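Side-chain contacts in DnaJ homolog subfamily C member 27-A (Xenopus laevis, PDB 6JMG), which binds GTP with magnesium as a Rab-family small GTPase joined to a DnaJ domain, and is possibly involved in regulating the MEK/ERK pathway: residues A[84-89]-A[108-113]; A[207-212]-A[249-254]. All coordinates share one frame; numbering follows the deposited sequence.

Interaction 1: A[84-89]-A[108-113]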
ATOM      1  N   GLU A  84     -10.930   2.411 -13.442  1.00 59.87           N
ATOM      2  CA  GLU A  84     -11.950   3.108 -12.671  1.00 55.40           C
ATOM      3  C   GLU A  84     -12.067   2.611 -11.234  1.00 67.15           C
ATOM      4  O   GLU A  84     -12.659   3.315 -10.403  1.00 52.61           O
ATOM      5  CB  GLU A  84     -13.321   2.976 -13.343  1.00 69.41           C
ATOM      6  CG  GLU A  84     -13.727   4.181 -14.194  1.00 86.21           C
ATOM      7  CD  GLU A  84     -14.064   5.428 -13.377  1.00 91.80           C
ATOM      8  OE1 GLU A  84     -13.486   6.478 -13.697  1.00 95.47           O
ATOM      9  OE2 GLU A  84     -14.909   5.389 -12.449  1.00 94.21           O
ATOM     10  N   PHE A  85     -11.542   1.428 -10.898  1.00 55.72           N
ATOM     11  CA  PHE A  85     -11.943   0.843  -9.629  1.00 53.11           C
ATOM     12  C   PHE A  85     -10.853   0.842  -8.568  1.00 55.58           C
ATOM     13  O   PHE A  85     -11.058   0.263  -7.496  1.00 63.91           O
ATOM     14  CB  PHE A  85     -12.492  -0.561  -9.860  1.00 55.32           C
ATOM     15  CG  PHE A  85     -13.632  -0.592 -10.820  1.00 56.11           C
ATOM     16  CD1 PHE A  85     -14.912  -0.230 -10.410  1.00 48.80           C
ATOM     17  CD2 PHE A  85     -13.426  -0.942 -12.145  1.00 55.51           C
ATOM     18  CE1 PHE A  85     -15.961  -0.258 -11.301  1.00 48.06           C
ATOM     19  CE2 PHE A  85     -14.468  -0.964 -13.039  1.00 49.69           C
ATOM     20  CZ  PHE A  85     -15.728  -0.612 -12.634  1.00 45.17           C
ATOM     21  N   TYR A  86      -9.751   1.558  -8.779  1.00 55.66           N
ATOM     22  CA  TYR A  86      -8.726   1.597  -7.744  1.00 57.50           C
ATOM     23  C   TYR A  86      -9.062   2.602  -6.639  1.00 62.03           C
ATOM     24  O   TYR A  86      -8.626   2.427  -5.493  1.00 64.43           O
ATOM     25  CB  TYR A  86      -7.360   1.933  -8.346  1.00 48.33           C
ATOM     26  CG  TYR A  86      -6.705   0.863  -9.199  1.00 59.25           C
ATOM     27  CD1 TYR A  86      -6.305  -0.359  -8.658  1.00 64.29           C
ATOM     28  CD2 TYR A  86      -6.428   1.100 -10.539  1.00 63.70           C
ATOM     29  CE1 TYR A  86      -5.673  -1.330  -9.441  1.00 56.84           C
ATOM     30  CE2 TYR A  86      -5.799   0.138 -11.329  1.00 66.20           C
ATOM     31  CZ  TYR A  86      -5.425  -1.068 -10.778  1.00 69.03           C
ATOM     32  OH  TYR A  86      -4.804  -2.011 -11.572  1.00 70.26           O
ATOM     33  N   LYS A  87      -9.813   3.656  -6.945  1.00 64.26           N
ATOM     34  CA  LYS A  87     -10.027   4.705  -5.957  1.00 67.88           C
ATOM     35  C   LYS A  87     -10.872   4.220  -4.777  1.00 63.12           C
ATOM     36  O   LYS A  87     -11.739   3.355  -4.907  1.00 71.81           O
ATOM     37  CB  LYS A  87     -10.681   5.933  -6.592  1.00 76.66           C
ATOM     38  CG  LYS A  87     -11.598   5.653  -7.771  1.00 88.52           C
ATOM     39  CD  LYS A  87     -12.139   6.959  -8.384  1.00 91.36           C
ATOM     40  CE  LYS A  87     -13.251   6.696  -9.399  1.00 84.09           C
ATOM     41  NZ  LYS A  87     -12.705   6.671 -10.784  1.00 81.21           N
ATOM     42  N   ASP A  88     -10.626   4.828  -3.620  1.00 65.39           N
ATOM     43  CA  ASP A  88     -11.380   4.576  -2.392  1.00 69.29           C
ATOM     44  C   ASP A  88     -11.348   3.098  -2.015  1.00 69.76           C
ATOM     45  O   ASP A  88     -12.358   2.490  -1.677  1.00 82.64           O
ATOM     46  CB  ASP A  88     -12.817   5.095  -2.532  1.00 79.11           C
ATOM     47  CG  ASP A  88     -13.666   4.810  -1.309  1.00 99.28           C
ATOM     48  OD1 ASP A  88     -13.259   5.199  -0.187  1.00 97.78           O
ATOM     49  OD2 ASP A  88     -14.728   4.168  -1.473  1.00109.34           O
ATOM     50  N   THR A  89     -10.159   2.523  -2.046  1.00 77.34           N
ATOM     51  CA  THR A  89      -9.976   1.121  -1.700  1.00 66.63           C
ATOM     52  C   THR A  89      -9.427   0.967  -0.291  1.00 59.98           C
ATOM     53  O   THR A  89      -8.481   1.658   0.093  1.00 75.10           O
ATOM     54  CB  THR A  89      -9.036   0.470  -2.699  1.00 59.93           C
ATOM     55  OG1 THR A  89      -9.634   0.547  -3.994  1.00 59.23           O
ATOM     56  CG2 THR A  89      -8.774  -0.980  -2.321  1.00 57.71           C
ATOM     57  N   ASP A 108       5.487  -5.615  -9.047  1.00 77.29           N
ATOM     58  CA  ASP A 108       5.893  -4.212  -9.002  1.00 73.06           C
ATOM     59  C   ASP A 108       5.092  -3.392 -10.004  1.00 70.17           C
ATOM     60  O   ASP A 108       4.665  -2.269  -9.699  1.00 64.24           O
ATOM     61  CB  ASP A 108       7.397  -4.076  -9.245  1.00 81.52           C
ATOM     62  CG  ASP A 108       8.241  -4.416  -8.003  1.00 85.58           C
ATOM     63  OD1 ASP A 108       8.002  -3.815  -6.933  1.00 84.76           O
ATOM     64  OD2 ASP A 108       9.154  -5.274  -8.100  1.00 85.80           O
ATOM     65  N   GLY A 109       4.843  -3.960 -11.192  1.00 65.55           N
ATOM     66  CA  GLY A 109       4.023  -3.276 -12.185  1.00 51.03           C
ATOM     67  C   GLY A 109       2.586  -3.073 -11.724  1.00 66.70           C
ATOM     68  O   GLY A 109       1.973  -2.039 -12.009  1.00 63.55           O
ATOM     69  N   TRP A 110       2.027  -4.055 -11.003  1.00 72.98           N
ATOM     70  CA  TRP A 110       0.676  -3.891 -10.467  1.00 64.49           C
ATOM     71  C   TRP A 110       0.624  -2.737  -9.481  1.00 60.07           C
ATOM     72  O   TRP A 110      -0.305  -1.923  -9.519  1.00 69.03           O
ATOM     73  CB  TRP A 110       0.181  -5.193  -9.817  1.00 57.71           C
ATOM     74  CG  TRP A 110      -0.336  -6.162 -10.841  1.00 56.19           C
ATOM     75  CD1 TRP A 110       0.348  -7.209 -11.403  1.00 52.60           C
ATOM     76  CD2 TRP A 110      -1.622  -6.143 -11.474  1.00 59.87           C
ATOM     77  NE1 TRP A 110      -0.442  -7.853 -12.332  1.00 56.51           N
ATOM     78  CE2 TRP A 110      -1.653  -7.216 -12.396  1.00 62.67           C
ATOM     79  CE3 TRP A 110      -2.751  -5.328 -11.349  1.00 66.06           C
ATOM     80  CZ2 TRP A 110      -2.768  -7.492 -13.183  1.00 64.60           C
ATOM     81  CZ3 TRP A 110      -3.865  -5.611 -12.122  1.00 65.40           C
ATOM     82  CH2 TRP A 110      -3.868  -6.686 -13.022  1.00 66.75           C
ATOM     83  N   LEU A 111       1.609  -2.644  -8.587  1.00 62.39           N
ATOM     84  CA  LEU A 111       1.642  -1.517  -7.661  1.00 69.88           C
ATOM     85  C   LEU A 111       1.753  -0.200  -8.419  1.00 82.92           C
ATOM     86  O   LEU A 111       1.071   0.778  -8.089  1.00 77.93           O
ATOM     87  CB  LEU A 111       2.808  -1.673  -6.689  1.00 66.70           C
ATOM     88  CG  LEU A 111       2.673  -2.799  -5.671  1.00 64.34           C
ATOM     89  CD1 LEU A 111       3.772  -2.740  -4.642  1.00 59.60           C
ATOM     90  CD2 LEU A 111       1.328  -2.712  -4.994  1.00 69.20           C
ATOM     91  N   ALA A 112       2.585  -0.171  -9.463  1.00 82.62           N
ATOM     92  CA  ALA A 112       2.731   1.042 -10.255  1.00 77.56           C
ATOM     93  C   ALA A 112       1.413   1.432 -10.907  1.00 78.81           C
ATOM     94  O   ALA A 112       1.042   2.612 -10.934  1.00 80.35           O
ATOM     95  CB  ALA A 112       3.810   0.843 -11.319  1.00 65.57           C
ATOM     96  N   GLU A 113       0.690   0.450 -11.436  1.00 75.51           N
ATOM     97  CA  GLU A 113      -0.552   0.752 -12.130  1.00 69.25           C
ATOM     98  C   GLU A 113      -1.595   1.293 -11.167  1.00 62.49           C
ATOM     99  O   GLU A 113      -2.266   2.287 -11.461  1.00 71.76           O
ATOM    100  CB  GLU A 113      -1.054  -0.497 -12.839  1.00 65.58           C
ATOM    101  CG  GLU A 113      -2.458  -0.386 -13.298  1.00 67.11           C
ATOM    102  CD  GLU A 113      -2.838  -1.540 -14.155  1.00 70.96           C
ATOM    103  OE1 GLU A 113      -4.023  -1.928 -14.113  1.00 78.12           O
ATOM    104  OE2 GLU A 113      -1.941  -2.064 -14.852  1.00 67.35           O
TER
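Tyr86, in the loop between helix 79-82 and strand 91-97, faces Glu113 on helix 107-117 with their CA atoms 9.3 Å apart, the shortest CA-CA distance between the two segments, so side chains alone close the gap. CG of Tyr86 lies anti to its carbonyl carbon (chi1 -71°), which sends the ring across to the helix and leaves the phenol OH at its surface. There the OH donates a hydrogen bond of 2.7 Å to Glu113 OE1. The carboxylate oxygen sits at the edge of the phenol ring, near its plane, while the OH meets OE1 from above the carboxylate plane; ring and carboxylate are turned 82° against each other. Glu113 reaches this position with an extended chain, CG anti to the backbone N (chi1 166°), and its CG lies beside the phenol oxygen. OE1 also forms a salt bridge with Arg82, so one oxygen serves both a phenol and a guanidinium group. In this Ras-like fold helix 107-117 packs beside the central sheet, and the Tyr86 ring fills the angle between them, touching Ile20 and Met22 of strand 15-22. The same OH meets the Trp110 indole obliquely, 3.8 Å from CZ3. The indole NE1 is hydrogen-bonded to Asn24 OD1, which ties the helix to the P-loop, where Asn24 lines the GTP pocket. Within the loop 84-89, Thr89 OG1 donates to Tyr86 O over 2.6 Å from above the carbonyl plane, bridging the two residues.

Interaction 2: A[207-212]-A[249-254]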
ATOM      1  N   ASP A 207      19.005  10.402  12.113  1.00 70.75           N
ATOM      2  CA  ASP A 207      20.005  11.332  11.603  1.00 70.07           C
ATOM      3  C   ASP A 207      19.350  12.623  11.152  1.00 67.64           C
ATOM      4  O   ASP A 207      19.884  13.712  11.397  1.00 75.96           O
ATOM      5  CB  ASP A 207      20.801  10.702  10.459  1.00 84.64           C
ATOM      6  CG  ASP A 207      21.759   9.618  10.935  1.00 99.79           C
ATOM      7  OD1 ASP A 207      22.021   9.539  12.160  1.00102.15           O
ATOM      8  OD2 ASP A 207      22.238   8.844  10.075  1.00 99.82           O
ATOM      9  N   SER A 208      18.173  12.528  10.517  1.00 62.51           N
ATOM     10  CA  SER A 208      17.577  13.735   9.964  1.00 66.75           C
ATOM     11  C   SER A 208      17.092  14.651  11.071  1.00 63.67           C
ATOM     12  O   SER A 208      17.310  15.868  11.018  1.00 62.08           O
ATOM     13  CB  SER A 208      16.401  13.376   9.044  1.00 74.35           C
ATOM     14  OG  SER A 208      16.789  13.248   7.676  1.00 89.93           O
ATOM     15  N   ILE A 209      16.542  14.066  12.137  1.00 57.37           N
ATOM     16  CA  ILE A 209      16.114  14.863  13.279  1.00 57.10           C
ATOM     17  C   ILE A 209      17.298  15.575  13.921  1.00 66.14           C
ATOM     18  O   ILE A 209      17.207  16.749  14.296  1.00 76.06           O
ATOM     19  CB  ILE A 209      15.356  13.989  14.285  1.00 61.66           C
ATOM     20  CG1 ILE A 209      14.126  13.383  13.595  1.00 60.13           C
ATOM     21  CG2 ILE A 209      14.960  14.836  15.493  1.00 52.47           C
ATOM     22  CD1 ILE A 209      13.304  12.463  14.483  1.00 55.44           C
ATOM     23  N   ARG A 210      18.422  14.886  14.073  1.00 73.37           N
ATOM     24  CA  ARG A 210      19.534  15.544  14.741  1.00 75.61           C
ATOM     25  C   ARG A 210      20.146  16.592  13.833  1.00 67.33           C
ATOM     26  O   ARG A 210      20.480  17.691  14.290  1.00 65.29           O
ATOM     27  CB  ARG A 210      20.596  14.533  15.178  1.00 72.54           C
ATOM     28  CG  ARG A 210      21.814  15.203  15.802  1.00 75.33           C
ATOM     29  CD  ARG A 210      22.965  14.241  15.992  1.00 95.11           C
ATOM     30  NE  ARG A 210      22.961  13.183  14.984  1.00110.34           N
ATOM     31  CZ  ARG A 210      23.964  12.325  14.798  1.00116.97           C
ATOM     32  NH1 ARG A 210      25.059  12.404  15.550  1.00111.67           N
ATOM     33  NH2 ARG A 210      23.871  11.390  13.856  1.00119.35           N
ATOM     34  N   ARG A 211      20.217  16.301  12.530  1.00 63.28           N
ATOM     35  CA  ARG A 211      20.759  17.280  11.595  1.00 66.18           C
ATOM     36  C   ARG A 211      19.882  18.524  11.543  1.00 71.62           C
ATOM     37  O   ARG A 211      20.402  19.637  11.437  1.00 77.21           O
ATOM     38  CB  ARG A 211      20.911  16.656  10.206  1.00 65.62           C
ATOM     39  CG  ARG A 211      21.371  17.626   9.122  1.00 65.57           C
ATOM     40  CD  ARG A 211      21.302  16.988   7.729  1.00 75.32           C
ATOM     41  NE  ARG A 211      19.938  16.677   7.302  1.00 91.50           N
ATOM     42  CZ  ARG A 211      19.073  17.565   6.805  1.00 93.02           C
ATOM     43  NH1 ARG A 211      19.418  18.843   6.655  1.00 81.02           N
ATOM     44  NH2 ARG A 211      17.854  17.167   6.455  1.00 94.55           N
ATOM     45  N   ILE A 212      18.565  18.357  11.709  1.00 72.25           N
ATOM     46  CA  ILE A 212      17.634  19.488  11.722  1.00 73.48           C
ATOM     47  C   ILE A 212      17.700  20.283  13.042  1.00 71.76           C
ATOM     48  O   ILE A 212      17.382  21.472  13.036  1.00 82.38           O
ATOM     49  CB  ILE A 212      16.212  19.003  11.364  1.00 70.92           C
ATOM     50  CG1 ILE A 212      16.175  18.586   9.889  1.00 69.00           C
ATOM     51  CG2 ILE A 212      15.155  20.080  11.539  1.00 58.77           C
ATOM     52  CD1 ILE A 212      15.061  17.563   9.535  1.00 64.11           C
ATOM     53  N   CYS A 249       6.423   8.727  12.454  1.00 83.75           N
ATOM     54  CA  CYS A 249       7.745   8.599  13.056  1.00 73.95           C
ATOM     55  C   CYS A 249       7.638   8.700  14.569  1.00 82.09           C
ATOM     56  O   CYS A 249       7.162   9.706  15.103  1.00 88.23           O
ATOM     57  CB  CYS A 249       8.668   9.694  12.530  1.00 68.30           C
ATOM     58  SG  CYS A 249      10.325   9.615  13.193  1.00 75.14           S
ATOM     59  N   MET A 250       8.073   7.650  15.250  1.00 88.36           N
ATOM     60  CA  MET A 250       7.933   7.564  16.693  1.00 88.33           C
ATOM     61  C   MET A 250       9.174   8.050  17.431  1.00 86.92           C
ATOM     62  O   MET A 250       9.215   7.981  18.663  1.00 94.65           O
ATOM     63  CB  MET A 250       7.597   6.126  17.082  1.00 94.55           C
ATOM     64  CG  MET A 250       6.244   5.627  16.578  1.00 93.57           C
ATOM     65  SD  MET A 250       4.884   6.811  16.712  1.00 89.66           S
ATOM     66  CE  MET A 250       4.782   6.986  18.489  1.00 82.36           C
ATOM     67  N   ALA A 251      10.174   8.545  16.708  1.00 76.42           N
ATOM     68  CA  ALA A 251      11.413   8.982  17.328  1.00 70.52           C
ATOM     69  C   ALA A 251      11.194  10.254  18.143  1.00 73.73           C
ATOM     70  O   ALA A 251      10.390  11.112  17.767  1.00 70.54           O
ATOM     71  CB  ALA A 251      12.490   9.219  16.275  1.00 61.60           C
ATOM     72  N   PRO A 252      11.877  10.398  19.272  1.00 81.86           N
ATOM     73  CA  PRO A 252      11.698  11.603  20.087  1.00 77.57           C
ATOM     74  C   PRO A 252      12.196  12.842  19.361  1.00 74.12           C
ATOM     75  O   PRO A 252      13.240  12.826  18.703  1.00 76.53           O
ATOM     76  CB  PRO A 252      12.527  11.308  21.340  1.00 76.13           C
ATOM     77  CG  PRO A 252      13.476  10.237  20.934  1.00 73.01           C
ATOM     78  CD  PRO A 252      12.773   9.422  19.908  1.00 66.65           C
ATOM     79  N   GLY A 253      11.415  13.915  19.461  1.00 70.71           N
ATOM     80  CA  GLY A 253      11.745  15.152  18.790  1.00 66.37           C
ATOM     81  C   GLY A 253      11.307  15.257  17.343  1.00 69.63           C
ATOM     82  O   GLY A 253      11.547  16.300  16.720  1.00 72.38           O
ATOM     83  N   SER A 254      10.670  14.222  16.786  1.00 61.59           N
ATOM     84  CA  SER A 254      10.218  14.297  15.399  1.00 68.84           C
ATOM     85  C   SER A 254       9.155  15.377  15.191  1.00 61.56           C
ATOM     86  O   SER A 254       9.102  15.998  14.126  1.00 69.64           O
ATOM     87  CB  SER A 254       9.679  12.933  14.960  1.00 70.27           C
ATOM     88  OG  SER A 254       8.716  12.468  15.896  1.00 83.34           O
TER
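Ile209 on helix 203-213 points into the curve of the loop 249-254, and nearly all of the contact is made by its two branches. With CG1 anti to the carbonyl carbon (chi1 -60°) and CD1 carried on in an extended arm, the long branch runs into the loop. Its CD1 methyl lies 3.7 Å from Ser254 CB and 3.8 Å from Ala251 CB, and Cys249 SG stands at 4.3 Å. The short branch, CG2, turns instead to the backbone, resting 3.9 Å from Gly253 O. The loop curves around the side chain as a type II beta turn from Ala251 to Ser254, with Gly253 in the N-cap position before helix 254-278. At phi 84° a CB on Gly253 would collide with the carbonyl oxygen of Pro252, and it would also stand 3.8 Å from Ile209 CG2. Ser254 keeps its OG between backbone N and carbonyl carbon (chi1 52°), from where it donates in the carbonyl plane to Ala251 O at 2.9 Å. The same oxygen takes the amide of Ser254, so two bonds clamp the turn and the serine hydroxyl is engaged within the loop. An alanine in place of Ile209 would lack CG1, CG2 and CD1, and would probably leave the methyl of Ala251 and CB of Ser254 without their mate, opening a gap between helix and turn. The contact thus joins helix 203-213 to the start of helix 254-278, where Ile209 also touches Ala257, and to helix 230-244 through Leu244. No hydrogen bond crosses between the two segments, which implies that their cohesion rests on apolar fit, while polar bonds hold the turn in shape.

The two contacts follow one another along the chain, interaction 1 closing before interaction 2 opens. Their centres lie 32 Å apart and their nearest atoms about 21 Å, so they do not touch. Interaction 1 belongs to the GTPase domain, where it fastens a loop and helix 107-117 beside the six-stranded sheet, in the part that binds GTP. Interaction 2 shares none of those elements: it binds helix 203-213 to the turn leading into helix 254-278 of the DnaJ domain, far from the nucleotide. Each thus lies within one part of the chain, consistent with a small GTPase and a helical J domain carried on one polypeptide.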